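Local coordinates for protein 3-methylornithine synthase (Methanosarcina barkeri, PDB 3T7V) that isomerises L-lysine to (3R)-3-methyl-D-ornithine by radical chemistry, using a [4Fe-4S] cluster and S-adenosylmethionine, in the biosynthesis of pyrrolysine, at residues A[90-93]-A[94-97]; A[149-152]-A[153-156]; A[77-81]-A[82-86]. All blocks are in the same frame, centred on the assembly; numbering follows the deposited sequence.

Contact 1: A[90-93]-A[94-97]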
loop_
_atom_site.group_PDB
_atom_site.type_symbol
_atom_site.label_atom_id
_atom_site.label_comp_id
_atom_site.label_asym_id
_atom_site.label_seq_id
_atom_site.Cartn_x
_atom_site.Cartn_y
_atom_site.Cartn_z
ATOM N N ARG A 90 11.008 -0.349 18.664
ATOM C CA ARG A 90 11.455 -1.581 17.947
ATOM C C ARG A 90 10.879 -2.717 18.755
ATOM O O ARG A 90 11.258 -2.930 19.918
ATOM C CB ARG A 90 12.965 -1.621 17.893
ATOM C CG ARG A 90 13.497 -2.858 17.178
ATOM C CD ARG A 90 15.030 -2.898 17.187
ATOM N NE ARG A 90 15.643 -1.724 16.483
ATOM C CZ ARG A 90 16.370 -0.748 17.022
ATOM N NH1 ARG A 90 16.507 -0.614 18.394
ATOM N NH2 ARG A 90 16.951 0.114 16.260
ATOM N N LEU A 91 9.865 -3.392 18.223
ATOM C CA LEU A 91 9.154 -4.462 18.999
ATOM C C LEU A 91 10.164 -5.550 19.350
ATOM O O LEU A 91 11.020 -5.965 18.548
ATOM C CB LEU A 91 8.062 -5.098 18.167
ATOM C CG LEU A 91 6.955 -4.128 17.724
ATOM C CD1 LEU A 91 5.924 -4.935 16.959
ATOM C CD2 LEU A 91 6.314 -3.393 18.949
ATOM N N THR A 92 10.078 -6.024 20.627
ATOM C CA THR A 92 10.860 -7.171 20.995
ATOM C C THR A 92 10.195 -8.485 20.462
ATOM O O THR A 92 9.029 -8.432 20.048
ATOM C CB THR A 92 10.918 -7.314 22.545
ATOM O OG1 THR A 92 9.572 -7.532 22.994
ATOM C CG2 THR A 92 11.546 -6.094 23.160
ATOM N N MET A 93 10.923 -9.613 20.539
ATOM C CA MET A 93 10.338 -10.870 20.125
ATOM C C MET A 93 9.083 -11.171 20.903
ATOM O O MET A 93 8.109 -11.692 20.329
ATOM C CB MET A 93 11.375 -12.001 20.294
ATOM C CG MET A 93 10.913 -13.309 19.662
ATOM S SD MET A 93 10.419 -13.057 17.904
ATOM C CE MET A 93 11.568 -11.826 17.219
ATOM N N GLU A 94 9.070 -10.912 22.251
ATOM C CA GLU A 94 7.873 -11.175 22.998
ATOM C C GLU A 94 6.671 -10.332 22.539
ATOM O O GLU A 94 5.533 -10.801 22.449
ATOM C CB GLU A 94 8.123 -10.941 24.499
ATOM C CG GLU A 94 8.991 -12.012 25.144
ATOM C CD GLU A 94 10.485 -11.898 24.828
ATOM O OE1 GLU A 94 11.071 -10.927 24.173
ATOM O OE2 GLU A 94 11.166 -12.872 25.286
ATOM N N GLU A 95 6.942 -9.047 22.212
ATOM C CA GLU A 95 5.862 -8.185 21.714
ATOM C C GLU A 95 5.388 -8.650 20.335
ATOM O O GLU A 95 4.156 -8.578 20.060
ATOM C CB GLU A 95 6.401 -6.737 21.534
ATOM C CG GLU A 95 6.582 -6.003 22.887
ATOM C CD GLU A 95 7.099 -4.543 22.766
ATOM O OE1 GLU A 95 8.229 -4.392 22.290
ATOM O OE2 GLU A 95 6.376 -3.567 23.181
ATOM N N ILE A 96 6.287 -9.184 19.493
ATOM C CA ILE A 96 5.854 -9.695 18.182
ATOM C C ILE A 96 4.987 -10.941 18.378
ATOM O O ILE A 96 3.955 -11.051 17.749
ATOM C CB ILE A 96 7.101 -10.000 17.312
ATOM C CG1 ILE A 96 7.792 -8.652 16.974
ATOM C CG2 ILE A 96 6.700 -10.833 16.059
ATOM C CD1 ILE A 96 9.224 -8.695 16.476
ATOM N N LYS A 97 5.392 -11.819 19.270
ATOM C CA LYS A 97 4.596 -13.020 19.488
ATOM C C LYS A 97 3.228 -12.674 20.114
ATOM O O LYS A 97 2.199 -13.231 19.676
ATOM C CB LYS A 97 5.361 -14.028 20.390
ATOM C CG LYS A 97 6.458 -14.729 19.612
ATOM C CD LYS A 97 7.185 -15.693 20.517
ATOM C CE LYS A 97 8.311 -16.378 19.744
ATOM N NZ LYS A 97 9.249 -17.055 20.657
#
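T92 and E95 form a capping box at the N-terminus of helix 93-103, each accepting a backbone N-H of the other. With chi1 at 63°, T92 turns its hydroxyl forward over the first turn, where T92 OG1 accepts a hydrogen bond from E95 N at 3.1 Å. In return E95 OE1 accepts from T92 N at 3.0 Å through its anti lone pair, with an N-H...O angle of 167°. E95 CG lies anti to its own carbonyl carbon (chi1 -75°), which sends the chain back toward the loop; OE1 also lies 3.4 Å from L91 CA, and T92 OG1 makes a further weak bond to E95 OE1. Behind the cap, ordinary helical bonds begin, I96 N to T92 O and K97 N to M93 O. Apolar contacts close the buried side. L91 CB meets I96 CG1 at 3.8 Å in the hydrophobic staple that accompanies the capping box, while I96 also packs on L131 and V135 of helix 126-139. L91 is tied to F67 of strand 58-68 by a backbone bond, so the cap links the barrel strand's side to the helix layer. M93, bent at chi2 and chi3, brings its CE methyl to 4.0 Å from I96 CD1.

Contact 2: A[149-152]-A[153-156]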
loop_
_atom_site.group_PDB
_atom_site.type_symbol
_atom_site.label_atom_id
_atom_site.label_comp_id
_atom_site.label_asym_id
_atom_site.label_seq_id
_atom_site.Cartn_x
_atom_site.Cartn_y
_atom_site.Cartn_z
ATOM N N LEU A 149 14.895 -1.154 0.996
ATOM C CA LEU A 149 15.716 -1.749 -0.040
ATOM C C LEU A 149 16.774 -2.691 0.626
ATOM O O LEU A 149 17.946 -2.337 0.904
ATOM C CB LEU A 149 16.298 -0.618 -0.879
ATOM C CG LEU A 149 17.221 -1.130 -1.967
ATOM C CD1 LEU A 149 16.359 -1.878 -2.970
ATOM C CD2 LEU A 149 17.973 0.009 -2.612
ATOM N N MET A 150 16.277 -3.851 0.989
ATOM C CA MET A 150 17.156 -4.892 1.620
ATOM C C MET A 150 17.931 -5.549 0.395
ATOM O O MET A 150 17.470 -5.520 -0.794
ATOM C CB MET A 150 16.272 -5.924 2.492
ATOM C CG MET A 150 15.905 -5.512 4.020
ATOM S SD MET A 150 17.332 -6.319 4.657
ATOM C CE MET A 150 17.189 -6.291 6.460
ATOM N N ASP A 151 19.101 -6.118 0.690
ATOM C CA ASP A 151 19.844 -6.732 -0.379
ATOM C C ASP A 151 19.209 -7.975 -0.931
ATOM O O ASP A 151 18.339 -8.605 -0.323
ATOM C CB ASP A 151 21.323 -6.942 -0.043
ATOM C CG ASP A 151 21.590 -7.835 1.096
ATOM O OD1 ASP A 151 20.931 -8.851 1.323
ATOM O OD2 ASP A 151 22.619 -7.589 1.762
ATOM N N ASN A 152 19.663 -8.342 -2.133
ATOM C CA ASN A 152 19.084 -9.520 -2.778
ATOM C C ASN A 152 19.279 -10.793 -1.919
ATOM O O ASN A 152 18.370 -11.631 -1.858
ATOM C CB ASN A 152 19.766 -9.770 -4.116
ATOM C CG ASN A 152 19.400 -8.775 -5.170
ATOM O OD1 ASN A 152 18.501 -7.945 -4.991
ATOM N ND2 ASN A 152 20.061 -8.899 -6.346
ATOM N N ALA A 153 20.396 -10.980 -1.250
ATOM C CA ALA A 153 20.553 -12.188 -0.470
ATOM C C ALA A 153 19.480 -12.249 0.632
ATOM O O ALA A 153 18.994 -13.306 0.993
ATOM C CB ALA A 153 21.925 -12.240 0.157
ATOM N N THR A 154 19.176 -11.095 1.253
ATOM C CA THR A 154 18.188 -11.121 2.336
ATOM C C THR A 154 16.805 -11.408 1.722
ATOM O O THR A 154 16.023 -12.158 2.328
ATOM C CB THR A 154 18.174 -9.807 3.049
ATOM O OG1 THR A 154 19.516 -9.578 3.488
ATOM C CG2 THR A 154 17.255 -9.851 4.299
ATOM N N LEU A 155 16.504 -10.820 0.559
ATOM C CA LEU A 155 15.203 -11.099 -0.093
ATOM C C LEU A 155 15.038 -12.607 -0.334
ATOM O O LEU A 155 13.957 -13.204 -0.157
ATOM C CB LEU A 155 15.029 -10.295 -1.426
ATOM C CG LEU A 155 14.829 -8.780 -1.181
ATOM C CD1 LEU A 155 14.857 -8.160 -2.600
ATOM C CD2 LEU A 155 13.500 -8.528 -0.428
ATOM N N LEU A 156 16.121 -13.236 -0.808
ATOM C CA LEU A 156 16.061 -14.673 -1.123
ATOM C C LEU A 156 15.869 -15.499 0.157
ATOM O O LEU A 156 15.001 -16.418 0.186
ATOM C CB LEU A 156 17.399 -14.946 -1.858
ATOM C CG LEU A 156 17.924 -16.255 -2.118
ATOM C CD1 LEU A 156 19.089 -16.010 -3.126
ATOM C CD2 LEU A 156 18.310 -16.995 -0.866
#
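D151 is the N-cap of helix 152-160, and its carboxylate grips T154 twice through one oxygen. D151 OD1 accepts from T154 N at 2.8 Å, nearly in line with its own C-O bond, and from T154 OG1 at 2.7 Å, which approaches from above the carboxylate plane, 44° out of it. The two donors thus help fix the rotation of the carboxylate, and the positive end of the helix dipole probably favours the negative charge of D151. D151 CG sits between backbone N and carbonyl carbon (chi1 62°), which folds OD1 over the first turn. D151 O receives L155 N at 3.0 Å, and N152 O receives L156 N, so the regular helical bonding follows directly on the cap. One step outward, M150 precedes the cap and lies beside T154. T154 therefore faces two ways, its hydroxyl to D151 and its methyl to M150. F128 of helix 126-139 and P125 touch both M150 and T154 and cover this buried side, while L149 N is held by E117. In the pair they cover, M150 SD stands 3.6 Å from T154 CG2.

Contact 3: A[77-81]-A[82-86]. With SAM (S-adenosylmethionine), chain C; SF4 (iron/sulfur cluster), chain B.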
loop_
_atom_site.group_PDB
_atom_site.type_symbol
_atom_site.label_atom_id
_atom_site.label_comp_id
_atom_site.label_asym_id
_atom_site.label_seq_id
_atom_site.Cartn_x
_atom_site.Cartn_y
_atom_site.Cartn_z
ATOM N N PHE A 77 9.244 13.385 2.631
ATOM C CA PHE A 77 7.793 13.317 2.885
ATOM C C PHE A 77 7.450 12.551 4.194
ATOM O O PHE A 77 6.286 12.595 4.640
ATOM C CB PHE A 77 7.052 12.613 1.695
ATOM C CG PHE A 77 7.616 11.290 1.329
ATOM C CD1 PHE A 77 7.165 10.108 1.965
ATOM C CD2 PHE A 77 8.625 11.199 0.363
ATOM C CE1 PHE A 77 7.752 8.891 1.626
ATOM C CE2 PHE A 77 9.126 9.974 -0.059
ATOM C CZ PHE A 77 8.720 8.803 0.628
ATOM N N CYS A 78 8.426 11.759 4.727
ATOM C CA CYS A 78 8.046 10.771 5.703
ATOM C C CYS A 78 8.372 11.204 7.122
ATOM O O CYS A 78 9.476 11.667 7.404
ATOM C CB CYS A 78 8.870 9.504 5.401
ATOM S SG CYS A 78 8.431 8.144 6.519
ATOM N N TYR A 79 7.398 11.049 8.010
ATOM C CA TYR A 79 7.614 11.435 9.430
ATOM C C TYR A 79 8.813 10.685 10.029
ATOM O O TYR A 79 9.437 11.201 10.979
ATOM C CB TYR A 79 6.363 11.023 10.190
ATOM C CG TYR A 79 6.333 11.454 11.651
ATOM C CD1 TYR A 79 6.217 12.840 11.984
ATOM C CD2 TYR A 79 6.479 10.521 12.635
ATOM C CE1 TYR A 79 6.181 13.217 13.339
ATOM C CE2 TYR A 79 6.397 10.897 13.975
ATOM C CZ TYR A 79 6.252 12.236 14.289
ATOM O OH TYR A 79 6.204 12.589 15.628
ATOM N N TYR A 80 9.110 9.470 9.556
ATOM C CA TYR A 80 10.092 8.643 10.209
ATOM C C TYR A 80 11.478 8.827 9.606
ATOM O O TYR A 80 12.413 8.161 10.004
ATOM C CB TYR A 80 9.614 7.156 10.126
ATOM C CG TYR A 80 8.313 6.982 10.829
ATOM C CD1 TYR A 80 7.107 7.044 10.138
ATOM C CD2 TYR A 80 8.269 6.745 12.174
ATOM C CE1 TYR A 80 5.882 6.937 10.771
ATOM C CE2 TYR A 80 7.013 6.636 12.829
ATOM C CZ TYR A 80 5.827 6.741 12.074
ATOM O OH TYR A 80 4.669 6.617 12.835
ATOM N N ASN A 81 11.657 9.822 8.717
ATOM C CA ASN A 81 13.015 10.071 8.194
ATOM C C ASN A 81 14.015 10.312 9.313
ATOM O O ASN A 81 13.630 10.850 10.361
ATOM C CB ASN A 81 13.008 11.044 7.064
ATOM C CG ASN A 81 13.174 12.375 7.568
ATOM O OD1 ASN A 81 14.351 12.821 7.758
ATOM N ND2 ASN A 81 12.089 13.036 7.803
ATOM N N CYS A 82 15.247 9.954 9.065
ATOM C CA CYS A 82 16.246 9.931 10.101
ATOM C C CYS A 82 16.558 11.293 10.726
ATOM O O CYS A 82 17.048 11.317 11.898
ATOM C CB CYS A 82 17.467 9.291 9.566
ATOM S SG CYS A 82 18.411 10.218 8.396
ATOM N N ARG A 83 16.241 12.366 10.014
ATOM C CA ARG A 83 16.544 13.728 10.553
ATOM C C ARG A 83 15.452 14.126 11.534
ATOM O O ARG A 83 15.650 15.129 12.262
ATOM C CB ARG A 83 16.561 14.753 9.423
ATOM C CG ARG A 83 17.632 14.401 8.400
ATOM C CD ARG A 83 18.996 14.486 9.010
ATOM N NE ARG A 83 20.014 14.143 8.006
ATOM C CZ ARG A 83 20.370 14.923 6.982
ATOM N NH1 ARG A 83 19.791 16.121 6.820
ATOM N NH2 ARG A 83 21.328 14.511 6.130
ATOM N N ASN A 84 14.300 13.418 11.604
ATOM C CA ASN A 84 13.203 13.857 12.467
ATOM C C ASN A 84 13.411 13.321 13.880
ATOM O O ASN A 84 13.635 12.111 14.049
ATOM C CB ASN A 84 11.842 13.408 11.890
ATOM C CG ASN A 84 10.724 14.320 12.254
ATOM O OD1 ASN A 84 10.932 15.362 12.945
ATOM N ND2 ASN A 84 9.534 13.991 11.841
ATOM N N GLU A 85 13.511 14.175 14.898
ATOM C CA GLU A 85 13.701 13.748 16.269
ATOM C C GLU A 85 12.381 13.425 16.917
ATOM O O GLU A 85 11.615 14.315 17.412
ATOM C CB GLU A 85 14.409 14.890 16.998
ATOM C CG GLU A 85 15.878 15.165 16.529
ATOM C CD GLU A 85 16.670 16.167 17.396
ATOM O OE1 GLU A 85 16.985 17.307 16.916
ATOM O OE2 GLU A 85 16.984 15.843 18.563
ATOM N N ILE A 86 12.043 12.133 16.872
ATOM C CA ILE A 86 10.698 11.680 17.215
ATOM C C ILE A 86 10.785 10.447 18.146
ATOM O O ILE A 86 11.859 9.835 18.292
ATOM C CB ILE A 86 9.905 11.281 15.929
ATOM C CG1 ILE A 86 10.660 10.170 15.177
ATOM C CG2 ILE A 86 9.672 12.505 15.024
ATOM C CD1 ILE A 86 9.795 9.514 14.101
HETATM N N SAM C . 10.772 2.087 4.838
HETATM C CA SAM C . 10.278 1.273 3.830
HETATM C C SAM C . 10.079 1.944 2.531
HETATM O O SAM C . 10.265 3.174 2.430
HETATM O OXT SAM C . 9.835 1.194 1.522
HETATM C CB SAM C . 8.952 1.000 3.975
HETATM C CG SAM C . 7.978 2.015 4.417
HETATM S SD SAM C . 6.552 2.177 3.259
HETATM C CE SAM C . 5.215 1.642 4.292
HETATM C "C5'" SAM C . 6.304 3.939 3.269
HETATM C "C4'" SAM C . 5.697 4.378 2.160
HETATM O "O4'" SAM C . 4.569 4.944 3.083
HETATM C "C3'" SAM C . 6.356 5.233 1.386
HETATM O "O3'" SAM C . 6.537 4.258 0.350
HETATM C "C2'" SAM C . 5.076 6.013 1.053
HETATM O "O2'" SAM C . 4.424 5.576 -0.185
HETATM C "C1'" SAM C . 4.088 5.990 2.232
HETATM N N9 SAM C . 4.242 7.249 3.050
HETATM C C8 SAM C . 5.267 7.656 3.859
HETATM N N7 SAM C . 4.992 8.861 4.337
HETATM C C5 SAM C . 3.764 9.236 3.840
HETATM C C6 SAM C . 3.017 10.419 3.943
HETATM N N6 SAM C . 3.425 11.471 4.655
HETATM N N1 SAM C . 1.811 10.465 3.357
HETATM C C2 SAM C . 1.345 9.426 2.602
HETATM N N3 SAM C . 2.090 8.315 2.386
HETATM C C4 SAM C . 3.293 8.230 3.037
HETATM FE FE1 SF4 B . 10.516 4.199 4.343
HETATM FE FE2 SF4 B . 12.402 5.508 5.927
HETATM FE FE3 SF4 B . 10.000 6.644 5.673
HETATM FE FE4 SF4 B . 11.667 6.657 3.622
HETATM S S1 SF4 B . 12.044 7.685 5.602
HETATM S S2 SF4 B . 9.463 6.112 3.552
HETATM S S3 SF4 B . 12.740 4.692 3.789
HETATM S S4 SF4 B . 10.408 4.693 6.681
#
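Two type I beta turns, C78 to N81 and N81 to N84, share N81 and fold the chain from C78, the last of the three cluster cysteines, onward in this radical SAM enzyme; N84 N closes the second on N81 O at 2.9 Å. The side chain of N81 serves both turns. Its ND2 donates almost straight (175°) to C78 O, which also accepts N81 N, while N81 OD1 receives R83 N at 3.0 Å from above the amide plane. N84, with CG anti to its backbone N (chi1 -151°), reaches back so that ND2 bonds to Y79 O at 2.9 Å; the same nitrogen is held by E243 O. Its amide stands 79° from the Y79 ring. I86 packs on both tyrosines: CG2 lies 3.5 Å from Y79 CZ, and CD1 meets Y80 CD2 at 3.7 Å. Y79 CD2 also lies over the centre of one face of the Y80 ring, whose hydroxyl is hydrogen-bonded to E308 and N312. At the cofactor end, C78 SG binds iron FE3 at 2.3 Å and accepts a bond from Y80 N, while N81 CA nears cluster sulfur S1. F77 brings its ring edge to the adenine, and its carbonyl O accepts a weak bond from SAM N6. SAM itself chelates iron FE1 through its amino and carboxylate groups. Both segments, 77-81 and 82-86, lie in the long loop between strand 58-68 and helix 93-103, with R88 bridging the carbonyls of Y80, N81 and N84, and Y80 resting edge-to-face with Y66 of the strand.

How the contacts relate
All three contacts lie in the radical SAM core, in chain order 77-86, 90-97 and 149-156. Contact 3 touches the cofactors directly, whereas the two helix caps stand further out: the side chain of R90 in contact 1 is about 12 Å from the cluster, and that of M150 in contact 2 about 9 Å from SAM. Contact 3 leads, through the last part of the same loop, into the cap of contact 1, though their centres are about 23 Å apart. Contacts 1 and 2 do not touch, with nearest atoms about 11 Å apart, but both pack on helix 126-139. Contact 2 follows strand 143-146, which carries S146, which binds (3R)-3-methyl-D-ornithine and lies about 9 Å from M150 between side chains.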